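Local coordinates for protein PKS (PDB 4OQJ) that probably catalyses condensation of a growing acyl chain with an extender unit on an acyl carrier protein, as a ketosynthase of the AT-less oxazolomycin polyketide synthase, at residues 463-468 with 682-687; 606-611 with 665-670; 100-105 with 149-154. All coordinates share one frame; numbering follows the deposited sequence. Where two conformers were deposited one is given.

Interaction 1: residues 463-468 with 682-687; sequences GPRLLV and VFHQGE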
ATOM      1  N   GLY A 463       5.148  35.139 -30.936  1.00 57.11           N
ATOM      2  CA  GLY A 463       3.908  35.720 -31.436  1.00 51.29           C
ATOM      3  C   GLY A 463       2.778  35.744 -30.423  1.00 47.22           C
ATOM      4  O   GLY A 463       2.992  35.465 -29.236  1.00 43.31           O
ATOM      5  N   PRO A 464       1.557  36.080 -30.885  1.00 41.54           N
ATOM      6  CA  PRO A 464       0.404  36.099 -29.977  1.00 35.86           C
ATOM      7  C   PRO A 464      -0.019  34.692 -29.563  1.00 33.81           C
ATOM      8  O   PRO A 464       0.371  33.722 -30.203  1.00 33.39           O
ATOM      9  CB  PRO A 464      -0.690  36.776 -30.801  1.00 36.91           C
ATOM     10  CG  PRO A 464      -0.320  36.503 -32.229  1.00 38.69           C
ATOM     11  CD  PRO A 464       1.191  36.468 -32.262  1.00 41.56           C
ATOM     12  N   ARG A 465      -0.810  34.606 -28.501  1.00 31.97           N
ATOM     13  CA  ARG A 465      -1.270  33.330 -27.965  1.00 29.82           C
ATOM     14  C   ARG A 465      -2.707  33.452 -27.525  1.00 28.77           C
ATOM     15  O   ARG A 465      -3.162  34.525 -27.139  1.00 29.33           O
ATOM     16  CB  ARG A 465      -0.406  32.881 -26.776  1.00 29.97           C
ATOM     17  CG  ARG A 465       1.013  32.509 -27.140  1.00 33.44           C
ATOM     18  CD  ARG A 465       1.064  31.199 -27.900  1.00 33.48           C
ATOM     19  NE  ARG A 465       2.412  30.870 -28.360  1.00 40.79           N
ATOM     20  CZ  ARG A 465       2.791  29.660 -28.761  1.00 49.09           C
ATOM     21  NH1 ARG A 465       1.930  28.650 -28.760  1.00 44.58           N
ATOM     22  NH2 ARG A 465       4.037  29.456 -29.163  1.00 62.82           N
ATOM     23  N   LEU A 466      -3.412  32.337 -27.586  1.00 27.31           N
ATOM     24  CA  LEU A 466      -4.773  32.253 -27.105  1.00 26.17           C
ATOM     25  C   LEU A 466      -4.770  31.665 -25.701  1.00 24.44           C
ATOM     26  O   LEU A 466      -4.362  30.527 -25.518  1.00 23.38           O
ATOM     27  CB  LEU A 466      -5.623  31.374 -28.040  1.00 25.74           C
ATOM     28  CG  LEU A 466      -7.077  31.180 -27.614  1.00 25.01           C
ATOM     29  CD1 LEU A 466      -7.823  32.517 -27.641  1.00 28.23           C
ATOM     30  CD2 LEU A 466      -7.759  30.164 -28.496  1.00 24.38           C
ATOM     31  N   LEU A 467      -5.232  32.441 -24.728  1.00 24.25           N
ATOM     32  CA  LEU A 467      -5.398  31.972 -23.353  1.00 22.92           C
ATOM     33  C   LEU A 467      -6.838  31.532 -23.122  1.00 21.60           C
ATOM     34  O   LEU A 467      -7.763  32.291 -23.407  1.00 22.23           O
ATOM     35  CB  LEU A 467      -5.026  33.079 -22.371  1.00 24.22           C
ATOM     36  CG  LEU A 467      -3.649  33.714 -22.559  1.00 30.55           C
ATOM     37  CD1 LEU A 467      -3.393  34.718 -21.442  1.00 34.25           C
ATOM     38  CD2 LEU A 467      -2.556  32.651 -22.590  1.00 30.05           C
ATOM     39  N   VAL A 468      -7.033  30.313 -22.623  1.00 20.06           N
ATOM     40  CA  VAL A 468      -8.385  29.816 -22.380  1.00 19.74           C
ATOM     41  C   VAL A 468      -8.579  29.481 -20.894  1.00 23.06           C
ATOM     42  O   VAL A 468      -7.675  28.980 -20.224  1.00 23.27           O
ATOM     43  CB  VAL A 468      -8.706  28.599 -23.278  1.00 19.05           C
ATOM     44  CG1 VAL A 468      -8.672  29.014 -24.753  1.00 22.51           C
ATOM     45  CG2 VAL A 468      -7.755  27.442 -23.007  1.00 17.93           C
ATOM     46  N   VAL A 682      -3.510  18.275 -30.522  1.00 24.01           N
ATOM     47  CA  VAL A 682      -3.167  18.471 -31.926  1.00 24.65           C
ATOM     48  C   VAL A 682      -2.781  19.930 -32.173  1.00 21.86           C
ATOM     49  O   VAL A 682      -1.846  20.228 -32.919  1.00 22.44           O
ATOM     50  CB  VAL A 682      -4.329  18.080 -32.864  1.00 31.69           C
ATOM     51  CG1 VAL A 682      -3.948  18.343 -34.321  1.00 30.76           C
ATOM     52  CG2 VAL A 682      -4.688  16.615 -32.676  1.00 40.45           C
ATOM     53  N   PHE A 683      -3.510  20.847 -31.553  1.00 21.84           N
ATOM     54  CA  PHE A 683      -3.239  22.264 -31.743  1.00 21.47           C
ATOM     55  C   PHE A 683      -1.796  22.644 -31.386  1.00 25.35           C
ATOM     56  O   PHE A 683      -1.185  23.471 -32.066  1.00 23.69           O
ATOM     57  CB  PHE A 683      -4.203  23.091 -30.904  1.00 16.66           C
ATOM     58  CG  PHE A 683      -4.093  24.557 -31.140  1.00 20.96           C
ATOM     59  CD1 PHE A 683      -4.584  25.119 -32.311  1.00 22.78           C
ATOM     60  CD2 PHE A 683      -3.503  25.378 -30.199  1.00 23.91           C
ATOM     61  CE1 PHE A 683      -4.489  26.475 -32.535  1.00 21.43           C
ATOM     62  CE2 PHE A 683      -3.405  26.747 -30.418  1.00 26.36           C
ATOM     63  CZ  PHE A 683      -3.901  27.290 -31.586  1.00 24.40           C
ATOM     64  N   HIS A 684      -1.267  22.047 -30.314  1.00 26.54           N
ATOM     65  CA  HIS A 684       0.083  22.369 -29.819  1.00 28.66           C
ATOM     66  C   HIS A 684       1.175  21.396 -30.295  1.00 34.12           C
ATOM     67  O   HIS A 684       2.334  21.530 -29.904  1.00 36.82           O
ATOM     68  CB  HIS A 684       0.067  22.422 -28.285  1.00 25.52           C
ATOM     69  CG  HIS A 684      -0.632  23.625 -27.737  1.00 22.70           C
ATOM     70  ND1 HIS A 684      -0.094  24.896 -27.808  1.00 27.89           N
ATOM     71  CD2 HIS A 684      -1.840  23.768 -27.141  1.00 19.71           C
ATOM     72  CE1 HIS A 684      -0.933  25.760 -27.266  1.00 30.76           C
ATOM     73  NE2 HIS A 684      -2.004  25.100 -26.859  1.00 25.85           N
ATOM     74  N   GLN A 685       0.800  20.435 -31.141  1.00 38.75           N
ATOM     75  CA  GLN A 685       1.728  19.456 -31.741  1.00 43.46           C
ATOM     76  C   GLN A 685       3.106  19.979 -32.145  1.00 46.98           C
ATOM     77  O   GLN A 685       4.135  19.484 -31.683  1.00 58.61           O
ATOM     78  CB  GLN A 685       1.105  18.867 -33.005  1.00 47.13           C
ATOM     79  CG  GLN A 685       0.603  17.467 -32.887  1.00 46.63           C
ATOM     80  CD  GLN A 685      -0.159  17.040 -34.132  1.00 48.30           C
ATOM     81  OE1 GLN A 685      -0.114  17.713 -35.168  1.00 50.27           O
ATOM     82  NE2 GLN A 685      -0.867  15.923 -34.035  1.00 51.59           N
ATOM     83  N   GLY A 686       3.114  20.962 -33.040  1.00 41.69           N
ATOM     84  CA  GLY A 686       4.334  21.374 -33.710  1.00 51.95           C
ATOM     85  C   GLY A 686       5.367  22.090 -32.858  1.00 57.29           C
ATOM     86  O   GLY A 686       6.366  22.591 -33.389  1.00 55.38           O
ATOM     87  N   GLU A 687       5.138  22.142 -31.546  1.00 50.61           N
ATOM     88  CA  GLU A 687       6.016  22.883 -30.654  1.00 46.10           C
ATOM     89  C   GLU A 687       6.286  22.109 -29.370  1.00 39.40           C
ATOM     90  O   GLU A 687       5.500  21.250 -28.980  1.00 37.29           O
ATOM     91  CB  GLU A 687       5.416  24.259 -30.330  1.00 52.53           C
ATOM     92  CG  GLU A 687       3.950  24.240 -29.899  1.00 61.82           C
ATOM     93  CD  GLU A 687       3.390  25.640 -29.682  1.00 67.41           C
ATOM     94  OE1 GLU A 687       4.167  26.617 -29.787  1.00 68.75           O
ATOM     95  OE2 GLU A 687       2.177  25.765 -29.413  1.00 66.79           O
TER
HETATM   96  O   HOH W   1      -3.688  27.863 -26.767  1.00 24.26           O

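Interaction 2: residues 606-611 with 665-670; sequences RALAGW and LGLIGR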
ATOM      1  N   ARG A 606     -10.584  24.235 -43.070  1.00 21.83           N
ATOM      2  CA  ARG A 606      -9.921  22.938 -42.962  1.00 23.75           C
ATOM      3  C   ARG A 606      -8.912  22.912 -41.803  1.00 21.62           C
ATOM      4  O   ARG A 606      -8.736  21.886 -41.150  1.00 19.20           O
ATOM      5  CB  ARG A 606      -9.219  22.580 -44.272  1.00 24.48           C
ATOM      6  CG  ARG A 606     -10.142  22.427 -45.482  1.00 30.00           C
ATOM      7  CD  ARG A 606     -11.387  21.600 -45.184  1.00 36.04           C
ATOM      8  NE  ARG A 606     -11.071  20.219 -44.828  1.00 45.73           N
ATOM      9  CZ  ARG A 606     -11.798  19.459 -44.009  1.00 52.10           C
ATOM     10  NH1 ARG A 606     -12.891  19.933 -43.416  1.00 51.49           N
ATOM     11  NH2 ARG A 606     -11.418  18.214 -43.769  1.00 55.71           N
ATOM     12  N   ALA A 607      -8.249  24.032 -41.540  1.00 19.57           N
ATOM     13  CA  ALA A 607      -7.295  24.071 -40.441  1.00 19.27           C
ATOM     14  C   ALA A 607      -8.055  23.923 -39.121  1.00 19.21           C
ATOM     15  O   ALA A 607      -7.620  23.202 -38.230  1.00 20.03           O
ATOM     16  CB  ALA A 607      -6.486  25.357 -40.466  1.00 19.27           C
ATOM     17  N   LEU A 608      -9.202  24.585 -39.015  1.00 18.09           N
ATOM     18  CA  LEU A 608     -10.034  24.465 -37.825  1.00 20.51           C
ATOM     19  C   LEU A 608     -10.469  23.025 -37.633  1.00 20.81           C
ATOM     20  O   LEU A 608     -10.476  22.528 -36.508  1.00 18.55           O
ATOM     21  CB  LEU A 608     -11.271  25.355 -37.910  1.00 19.15           C
ATOM     22  CG  LEU A 608     -11.050  26.869 -37.867  1.00 18.38           C
ATOM     23  CD1 LEU A 608     -12.361  27.574 -38.187  1.00 19.35           C
ATOM     24  CD2 LEU A 608     -10.516  27.311 -36.512  1.00 19.46           C
ATOM     25  N   ALA A 609     -10.846  22.369 -38.735  1.00 20.65           N
ATOM     26  CA  ALA A 609     -11.321  20.985 -38.682  1.00 22.72           C
ATOM     27  C   ALA A 609     -10.215  20.072 -38.176  1.00 22.27           C
ATOM     28  O   ALA A 609     -10.448  19.226 -37.306  1.00 22.07           O
ATOM     29  CB  ALA A 609     -11.807  20.524 -40.045  1.00 25.38           C
ATOM     30  N   GLY A 610      -9.012  20.264 -38.716  1.00 21.44           N
ATOM     31  CA  GLY A 610      -7.834  19.531 -38.276  1.00 26.59           C
ATOM     32  C   GLY A 610      -7.506  19.730 -36.800  1.00 28.16           C
ATOM     33  O   GLY A 610      -6.838  18.897 -36.184  1.00 25.08           O
ATOM     34  N   TRP A 611      -7.972  20.833 -36.227  1.00 23.87           N
ATOM     35  CA  TRP A 611      -7.768  21.112 -34.805  1.00 19.91           C
ATOM     36  C   TRP A 611      -8.966  20.660 -33.979  1.00 20.51           C
ATOM     37  O   TRP A 611      -9.070  20.970 -32.785  1.00 23.20           O
ATOM     38  CB  TRP A 611      -7.501  22.603 -34.602  1.00 18.10           C
ATOM     39  CG  TRP A 611      -6.162  23.031 -35.105  1.00 18.50           C
ATOM     40  CD1 TRP A 611      -5.015  22.290 -35.129  1.00 21.28           C
ATOM     41  CD2 TRP A 611      -5.831  24.295 -35.674  1.00 19.04           C
ATOM     42  NE1 TRP A 611      -3.989  23.022 -35.676  1.00 22.04           N
ATOM     43  CE2 TRP A 611      -4.464  24.261 -36.015  1.00 20.58           C
ATOM     44  CE3 TRP A 611      -6.562  25.461 -35.936  1.00 23.83           C
ATOM     45  CZ2 TRP A 611      -3.810  25.340 -36.606  1.00 24.20           C
ATOM     46  CZ3 TRP A 611      -5.912  26.531 -36.517  1.00 30.40           C
ATOM     47  CH2 TRP A 611      -4.547  26.464 -36.840  1.00 28.45           C
ATOM     48  N   LEU A 665      -6.495  32.950 -34.163  1.00 20.59           N
ATOM     49  CA  LEU A 665      -6.595  32.584 -32.748  1.00 20.32           C
ATOM     50  C   LEU A 665      -7.885  33.126 -32.117  1.00 19.76           C
ATOM     51  O   LEU A 665      -8.497  32.475 -31.287  1.00 21.38           O
ATOM     52  CB  LEU A 665      -5.377  33.099 -31.977  1.00 20.23           C
ATOM     53  CG  LEU A 665      -4.020  32.465 -32.291  1.00 24.46           C
ATOM     54  CD1 LEU A 665      -2.919  33.189 -31.525  1.00 27.87           C
ATOM     55  CD2 LEU A 665      -4.016  30.992 -31.962  1.00 23.29           C
ATOM     56  N   GLY A 666      -8.291  34.324 -32.520  1.00 21.38           N
ATOM     57  CA  GLY A 666      -9.544  34.905 -32.067  1.00 23.57           C
ATOM     58  C   GLY A 666     -10.748  34.111 -32.533  1.00 22.89           C
ATOM     59  O   GLY A 666     -11.752  34.000 -31.821  1.00 22.26           O
ATOM     60  N   LEU A 667     -10.638  33.568 -33.742  1.00 21.26           N
ATOM     61  CA  LEU A 667     -11.654  32.693 -34.318  1.00 20.56           C
ATOM     62  C   LEU A 667     -11.814  31.423 -33.484  1.00 19.43           C
ATOM     63  O   LEU A 667     -12.926  31.052 -33.093  1.00 18.39           O
ATOM     64  CB  LEU A 667     -11.264  32.354 -35.757  1.00 24.98           C
ATOM     65  CG  LEU A 667     -12.141  31.439 -36.598  1.00 30.21           C
ATOM     66  CD1 LEU A 667     -13.590  31.860 -36.553  1.00 32.24           C
ATOM     67  CD2 LEU A 667     -11.630  31.472 -38.031  1.00 28.52           C
ATOM     68  N   ILE A 668     -10.694  30.756 -33.217  1.00 20.53           N
ATOM     69  CA  ILE A 668     -10.698  29.552 -32.392  1.00 22.87           C
ATOM     70  C   ILE A 668     -11.297  29.859 -31.029  1.00 22.11           C
ATOM     71  O   ILE A 668     -12.108  29.097 -30.507  1.00 21.96           O
ATOM     72  CB  ILE A 668      -9.282  28.990 -32.202  1.00 25.18           C
ATOM     73  CG1 ILE A 668      -8.729  28.518 -33.546  1.00 25.21           C
ATOM     74  CG2 ILE A 668      -9.280  27.844 -31.195  1.00 28.46           C
ATOM     75  CD1 ILE A 668      -7.265  28.133 -33.498  1.00 31.28           C
ATOM     76  N   GLY A 669     -10.858  30.962 -30.440  1.00 22.04           N
ATOM     77  CA  GLY A 669     -11.366  31.393 -29.150  1.00 25.25           C
ATOM     78  C   GLY A 669     -12.870  31.598 -29.157  1.00 23.42           C
ATOM     79  O   GLY A 669     -13.564  31.136 -28.258  1.00 26.83           O
ATOM     80  N   ARG A 670     -13.389  32.263 -30.186  1.00 22.20           N
ATOM     81  CA  ARG A 670     -14.824  32.522 -30.262  1.00 22.50           C
ATOM     82  C   ARG A 670     -15.587  31.204 -30.347  1.00 22.44           C
ATOM     83  O   ARG A 670     -16.581  31.011 -29.649  1.00 27.68           O
ATOM     84  CB  ARG A 670     -15.160  33.418 -31.467  1.00 30.45           C
ATOM     85  CG  ARG A 670     -16.205  34.495 -31.193  1.00 47.61           C
ATOM     86  CD  ARG A 670     -17.585  33.896 -30.979  1.00 55.82           C
TER

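Interaction 3: residues 100-105 with 149-154; sequences AELIDP and GERYRT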
ATOM      1  N   ALA A 100     -22.398  14.569  -0.352  1.00 15.00           N
ATOM      2  CA  ALA A 100     -21.285  15.400   0.114  1.00 15.51           C
ATOM      3  C   ALA A 100     -21.250  15.458   1.633  1.00 17.69           C
ATOM      4  O   ALA A 100     -20.184  15.464   2.256  1.00 18.24           O
ATOM      5  CB  ALA A 100     -21.386  16.803  -0.450  1.00 15.29           C
ATOM      6  N   GLU A 101     -22.433  15.540   2.216  1.00 17.85           N
ATOM      7  CA  GLU A 101     -22.578  15.580   3.663  1.00 21.17           C
ATOM      8  C   GLU A 101     -22.091  14.282   4.298  1.00 18.02           C
ATOM      9  O   GLU A 101     -21.507  14.294   5.379  1.00 18.11           O
ATOM     10  CB  GLU A 101     -24.039  15.831   4.029  1.00 27.31           C
ATOM     11  CG  GLU A 101     -24.353  15.721   5.513  1.00 44.83           C
ATOM     12  CD  GLU A 101     -25.796  16.083   5.825  1.00 52.52           C
ATOM     13  OE1 GLU A 101     -26.534  15.215   6.343  1.00 48.49           O
ATOM     14  OE2 GLU A 101     -26.188  17.237   5.543  1.00 57.80           O
ATOM     15  N   LEU A 102     -22.341  13.160   3.631  1.00 16.16           N
ATOM     16  CA  LEU A 102     -21.928  11.868   4.163  1.00 17.07           C
ATOM     17  C   LEU A 102     -20.410  11.631   4.081  1.00 19.03           C
ATOM     18  O   LEU A 102     -19.843  10.965   4.944  1.00 18.74           O
ATOM     19  CB  LEU A 102     -22.651  10.743   3.431  1.00 19.46           C
ATOM     20  CG  LEU A 102     -24.134  10.537   3.761  1.00 28.17           C
ATOM     21  CD1 LEU A 102     -24.657   9.328   3.014  1.00 32.73           C
ATOM     22  CD2 LEU A 102     -24.369  10.360   5.257  1.00 30.49           C
ATOM     23  N   ILE A 103     -19.758  12.169   3.053  1.00 15.04           N
ATOM     24  CA  ILE A 103     -18.341  11.888   2.837  1.00 16.22           C
ATOM     25  C   ILE A 103     -17.476  12.536   3.915  1.00 15.49           C
ATOM     26  O   ILE A 103     -17.606  13.728   4.216  1.00 13.82           O
ATOM     27  CB  ILE A 103     -17.862  12.371   1.447  1.00 14.49           C
ATOM     28  CG1 ILE A 103     -18.644  11.680   0.341  1.00 15.90           C
ATOM     29  CG2 ILE A 103     -16.373  12.060   1.249  1.00 13.40           C
ATOM     30  CD1 ILE A 103     -18.411  12.264  -1.072  1.00 15.88           C
ATOM     31  N   ASP A 104     -16.609  11.721   4.504  1.00 13.80           N
ATOM     32  CA  ASP A 104     -15.596  12.180   5.438  1.00 13.26           C
ATOM     33  C   ASP A 104     -14.897  13.426   4.868  1.00 11.33           C
ATOM     34  O   ASP A 104     -14.411  13.402   3.747  1.00 13.22           O
ATOM     35  CB  ASP A 104     -14.605  11.036   5.705  1.00 15.21           C
ATOM     36  CG  ASP A 104     -13.450  11.414   6.653  1.00 17.01           C
ATOM     37  OD1 ASP A 104     -13.433  12.521   7.222  1.00 15.24           O
ATOM     38  OD2 ASP A 104     -12.547  10.560   6.835  1.00 16.00           O
ATOM     39  N   PRO A 105     -14.865  14.525   5.637  1.00 13.56           N
ATOM     40  CA  PRO A 105     -14.116  15.706   5.187  1.00 13.75           C
ATOM     41  C   PRO A 105     -12.665  15.405   4.794  1.00 12.46           C
ATOM     42  O   PRO A 105     -12.131  16.083   3.931  1.00 12.06           O
ATOM     43  CB  PRO A 105     -14.134  16.632   6.407  1.00 17.77           C
ATOM     44  CG  PRO A 105     -15.294  16.189   7.215  1.00 20.96           C
ATOM     45  CD  PRO A 105     -15.477  14.727   6.962  1.00 16.60           C
ATOM     46  N   GLY A 149     -22.172   8.857  13.943  1.00 35.43           N
ATOM     47  CA  GLY A 149     -22.237   7.741  14.869  1.00 42.23           C
ATOM     48  C   GLY A 149     -23.649   7.236  15.104  1.00 44.34           C
ATOM     49  O   GLY A 149     -23.975   6.109  14.734  1.00 46.15           O
ATOM     50  N   GLU A 150     -24.481   8.062  15.727  1.00 48.87           N
ATOM     51  CA  GLU A 150     -25.845   7.664  16.061  1.00 51.68           C
ATOM     52  C   GLU A 150     -26.604   7.309  14.790  1.00 56.36           C
ATOM     53  O   GLU A 150     -27.368   6.344  14.755  1.00 60.92           O
ATOM     54  CB  GLU A 150     -26.563   8.783  16.822  1.00 46.26           C
ATOM     55  N   ARG A 151     -26.371   8.100  13.749  1.00 53.44           N
ATOM     56  CA  ARG A 151     -26.983   7.886  12.447  0.50 49.69           C
ATOM     57  C   ARG A 151     -26.737   6.461  11.960  1.00 46.81           C
ATOM     58  O   ARG A 151     -27.648   5.789  11.485  1.00 43.76           O
ATOM     59  CB  ARG A 151     -26.421   8.899  11.454  0.50 47.76           C
ATOM     60  CG  ARG A 151     -27.284   9.197  10.250  0.50 49.61           C
ATOM     61  CD  ARG A 151     -26.997  10.615   9.770  0.50 51.12           C
ATOM     62  NE  ARG A 151     -27.138  10.774   8.329  0.50 51.40           N
ATOM     63  CZ  ARG A 151     -26.892  11.906   7.677  0.50 48.97           C
ATOM     64  NH1 ARG A 151     -26.495  12.986   8.339  0.50 36.30           N
ATOM     65  NH2 ARG A 151     -27.047  11.961   6.360  0.50 51.52           N
ATOM     66  N   TYR A 152     -25.487   6.009  12.085  1.00 42.30           N
ATOM     67  CA  TYR A 152     -25.101   4.668  11.639  1.00 36.75           C
ATOM     68  C   TYR A 152     -25.834   3.544  12.388  1.00 43.94           C
ATOM     69  O   TYR A 152     -26.401   2.647  11.766  1.00 44.55           O
ATOM     70  CB  TYR A 152     -23.588   4.456  11.788  1.00 28.84           C
ATOM     71  CG  TYR A 152     -23.126   3.145  11.178  1.00 30.04           C
ATOM     72  CD1 TYR A 152     -23.128   1.963  11.913  1.00 32.38           C
ATOM     73  CD2 TYR A 152     -22.711   3.088   9.855  1.00 35.46           C
ATOM     74  CE1 TYR A 152     -22.725   0.763  11.341  1.00 32.10           C
ATOM     75  CE2 TYR A 152     -22.308   1.898   9.281  1.00 37.29           C
ATOM     76  CZ  TYR A 152     -22.316   0.741  10.028  1.00 36.10           C
ATOM     77  OH  TYR A 152     -21.917  -0.437   9.446  1.00 41.21           O
ATOM     78  N   ARG A 153     -25.813   3.577  13.716  1.00 48.89           N
ATOM     79  CA  ARG A 153     -26.324   2.449  14.494  1.00 55.55           C
ATOM     80  C   ARG A 153     -27.849   2.310  14.437  1.00 53.54           C
ATOM     81  O   ARG A 153     -28.379   1.246  14.744  1.00 60.55           O
ATOM     82  CB  ARG A 153     -25.870   2.557  15.951  1.00 64.12           C
ATOM     83  CG  ARG A 153     -24.679   1.651  16.283  1.00 69.06           C
ATOM     84  CD  ARG A 153     -23.895   2.158  17.481  1.00 75.11           C
ATOM     85  NE  ARG A 153     -23.336   3.473  17.185  1.00 85.87           N
ATOM     86  CZ  ARG A 153     -23.587   4.589  17.865  1.00 95.11           C
ATOM     87  NH1 ARG A 153     -24.371   4.589  18.938  1.00 97.93           N
ATOM     88  NH2 ARG A 153     -23.024   5.719  17.470  1.00 97.75           N
ATOM     89  N   THR A 154     -28.542   3.365  14.023  1.00 49.29           N
ATOM     90  CA  THR A 154     -30.002   3.330  13.907  1.00 54.25           C
ATOM     91  C   THR A 154     -30.477   3.359  12.453  1.00 55.75           C
ATOM     92  O   THR A 154     -31.628   3.695  12.182  1.00 57.74           O
ATOM     93  CB  THR A 154     -30.646   4.516  14.641  1.00 59.58           C
ATOM     94  OG1 THR A 154     -30.457   5.710  13.871  1.00 63.12           O
ATOM     95  CG2 THR A 154     -30.036   4.691  16.034  1.00 57.85           C
TER
HETATM   96  O   HOH W   2     -26.637  13.124   3.870  1.00 31.08           O

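Interaction 1: residues 463-468 with 682-687
Arg465 and His684 are the closest backbone positions of the two segments, yet their CA atoms lie 11.2 Å apart. The strand of 463-468 and the helix and type I turn of 682-687 therefore meet through side chains and one water. The main link is a salt bridge between Arg465 and Glu687, whose side chains come from opposite directions. The guanidinium meets the carboxylate end-on, with the two planes 10° apart. Arg465 NH2 donates to Glu687 OE1 at 2.9 Å, and Arg465 NH1 donates to Glu687 OE2 at 3.0 Å. Both oxygens use their syn lone pairs, and both bonds lie in the guanidinium plane. The bend at chi2 (-72°) directs the Arg465 chain across to Glu687.

Glu687 OE2 also accepts a His-carboxylate hydrogen bond from His684 ND1, 2.9 Å long with an N-H...O angle of 163°. This donor arrives on the anti side, somewhat out of the carboxylate plane. Two donors thus grip one oxygen, and the turn from His684 to Glu687 keeps the ring and carboxylate together. At its other nitrogen, His684 NE2 is 3.2 Å from a water, which donates to Leu466 O at 3.0 Å. Through this water the histidine connects the carboxylate to the strand backbone. The nearby carboxylate would probably stabilise a positive charge on the ring, although Arg465 would oppose it.

Segment 463-468 lies within the ketoacyl-synthetase C-terminal extension, so its sheet probably belongs to the subdomain flanking the ketosynthase. Strand 465-471 is an outer strand of this three-stranded antiparallel sheet and pairs with strand 512-518. Helix 496-505 packs on Arg465 and Leu467 and touches His684 and Glu687. Leu466 packs on Ile668 of helix 660-673. The contact joins this small sheet to helix 680-684 and the turn of 684-687.

Interaction 2: residues 606-611 with 665-670
Leu608 and Ile668 pass alongside each other in opposite directions, with Leu608 CD2 3.7 Å from Ile668 CG1. Their CA atoms are 7.5 Å apart, the nearest backbone approach of the two segments. The two methyl groups of Leu608 serve different partners. While CD2 lies against Ile668, Leu608 CD1 reaches Leu667 CD2 at 4.0 Å. Here the two leucine side chains cross at about a right angle. Leu667 has its CG anti to the backbone N (chi1 179°), which sends its branch toward the helix of Leu608.

Ile668 makes the second half of the contact with its longer arm. Its CG1 sits beside the backbone N (chi1 -65°) and the chain runs on extended to CD1. That terminal methyl is 3.7 Å from Trp611 CZ3 and equally near Trp611 CE3. It therefore meets the six-membered ring of the indole, and the two side chains cross at about a right angle. Ile668 thus lies across Leu608 and Trp611, its CG1 touching one and its CD1 the other. Ala607 O lies over one face of the indole, 3.1 Å above its plane and offset toward the rim. The interface is apolar, and its cohesion comes from van der Waals contact and burial.

The contact packs the last turn of helix 594-610, with Trp611 just after it, against the middle of helix 660-673. Helix 680-684 adds Phe683, which meets Trp611 edge-to-face. Val649 of strand 648-650 packs on Leu667, and Ala569 of helix 568-581 packs on Trp611.

Interaction 3: residues 100-105 with 149-154
Leu102 lays its CD2 methyl over one face of the Arg151 guanidinium, 3.3 Å from Arg151 NH2. The two side chains cross at about a right angle. Arg151 was modelled in two conformers, and this account holds for one of them. Its CG is anti to the backbone N (chi1 -157°), and the chain then bends at chi3 before reaching the other helix.

The guanidinium edge goes to Glu101. Arg151 NH1 donates to Glu101 OE1 at 3.0 Å, and Arg151 NH2 donates to the same oxygen at 3.3 Å. The salt bridge is therefore forked onto one atom. Guanidinium and carboxylate planes stand 86° apart. The two nitrogens come to the anti side of OE1 from opposite faces of the carboxylate. A water weakly bridges Glu101 OE1 and Arg151 NH2.

Leu102 also packs on Arg162 and Thr166 of helix 157-167, while Glu101 touches Ala706 near the modelled C-terminus. Next to Arg151, Tyr152 packs on Leu140 of the second subunit. The contact links helices 97-102 and 149-153 at the surface of the ketosynthase, near the subunit interface.

Chemically, a single carboxylate oxygen takes both donors, without the coplanar two-oxygen pairing. With the exposed arginine, this is consistent with a less rigid surface link. The second conformer makes the pairing itself less certain.

Interactions 1 and 2 form one continuous region, with centres 11 Å apart. Phe683 joins them: its CE1 is 3.4 Å from Ile668 CD1. Pro464 O also meets Leu665 CD1. Along the chain, segments 606-611 and 665-670 both fall between the two segments of interaction 1. Interaction 3 is separate. It belongs to the ketosynthase part, and its centre is 47 Å from that of interaction 1 and 49 Å from that of interaction 2. Nearest atoms are about 27 Å and 32 Å away. Interactions 1 and 3 lie on opposite sides of the chain's centre. The potassium-site residues Ser292 and Lys294 belong to none of the three contacts.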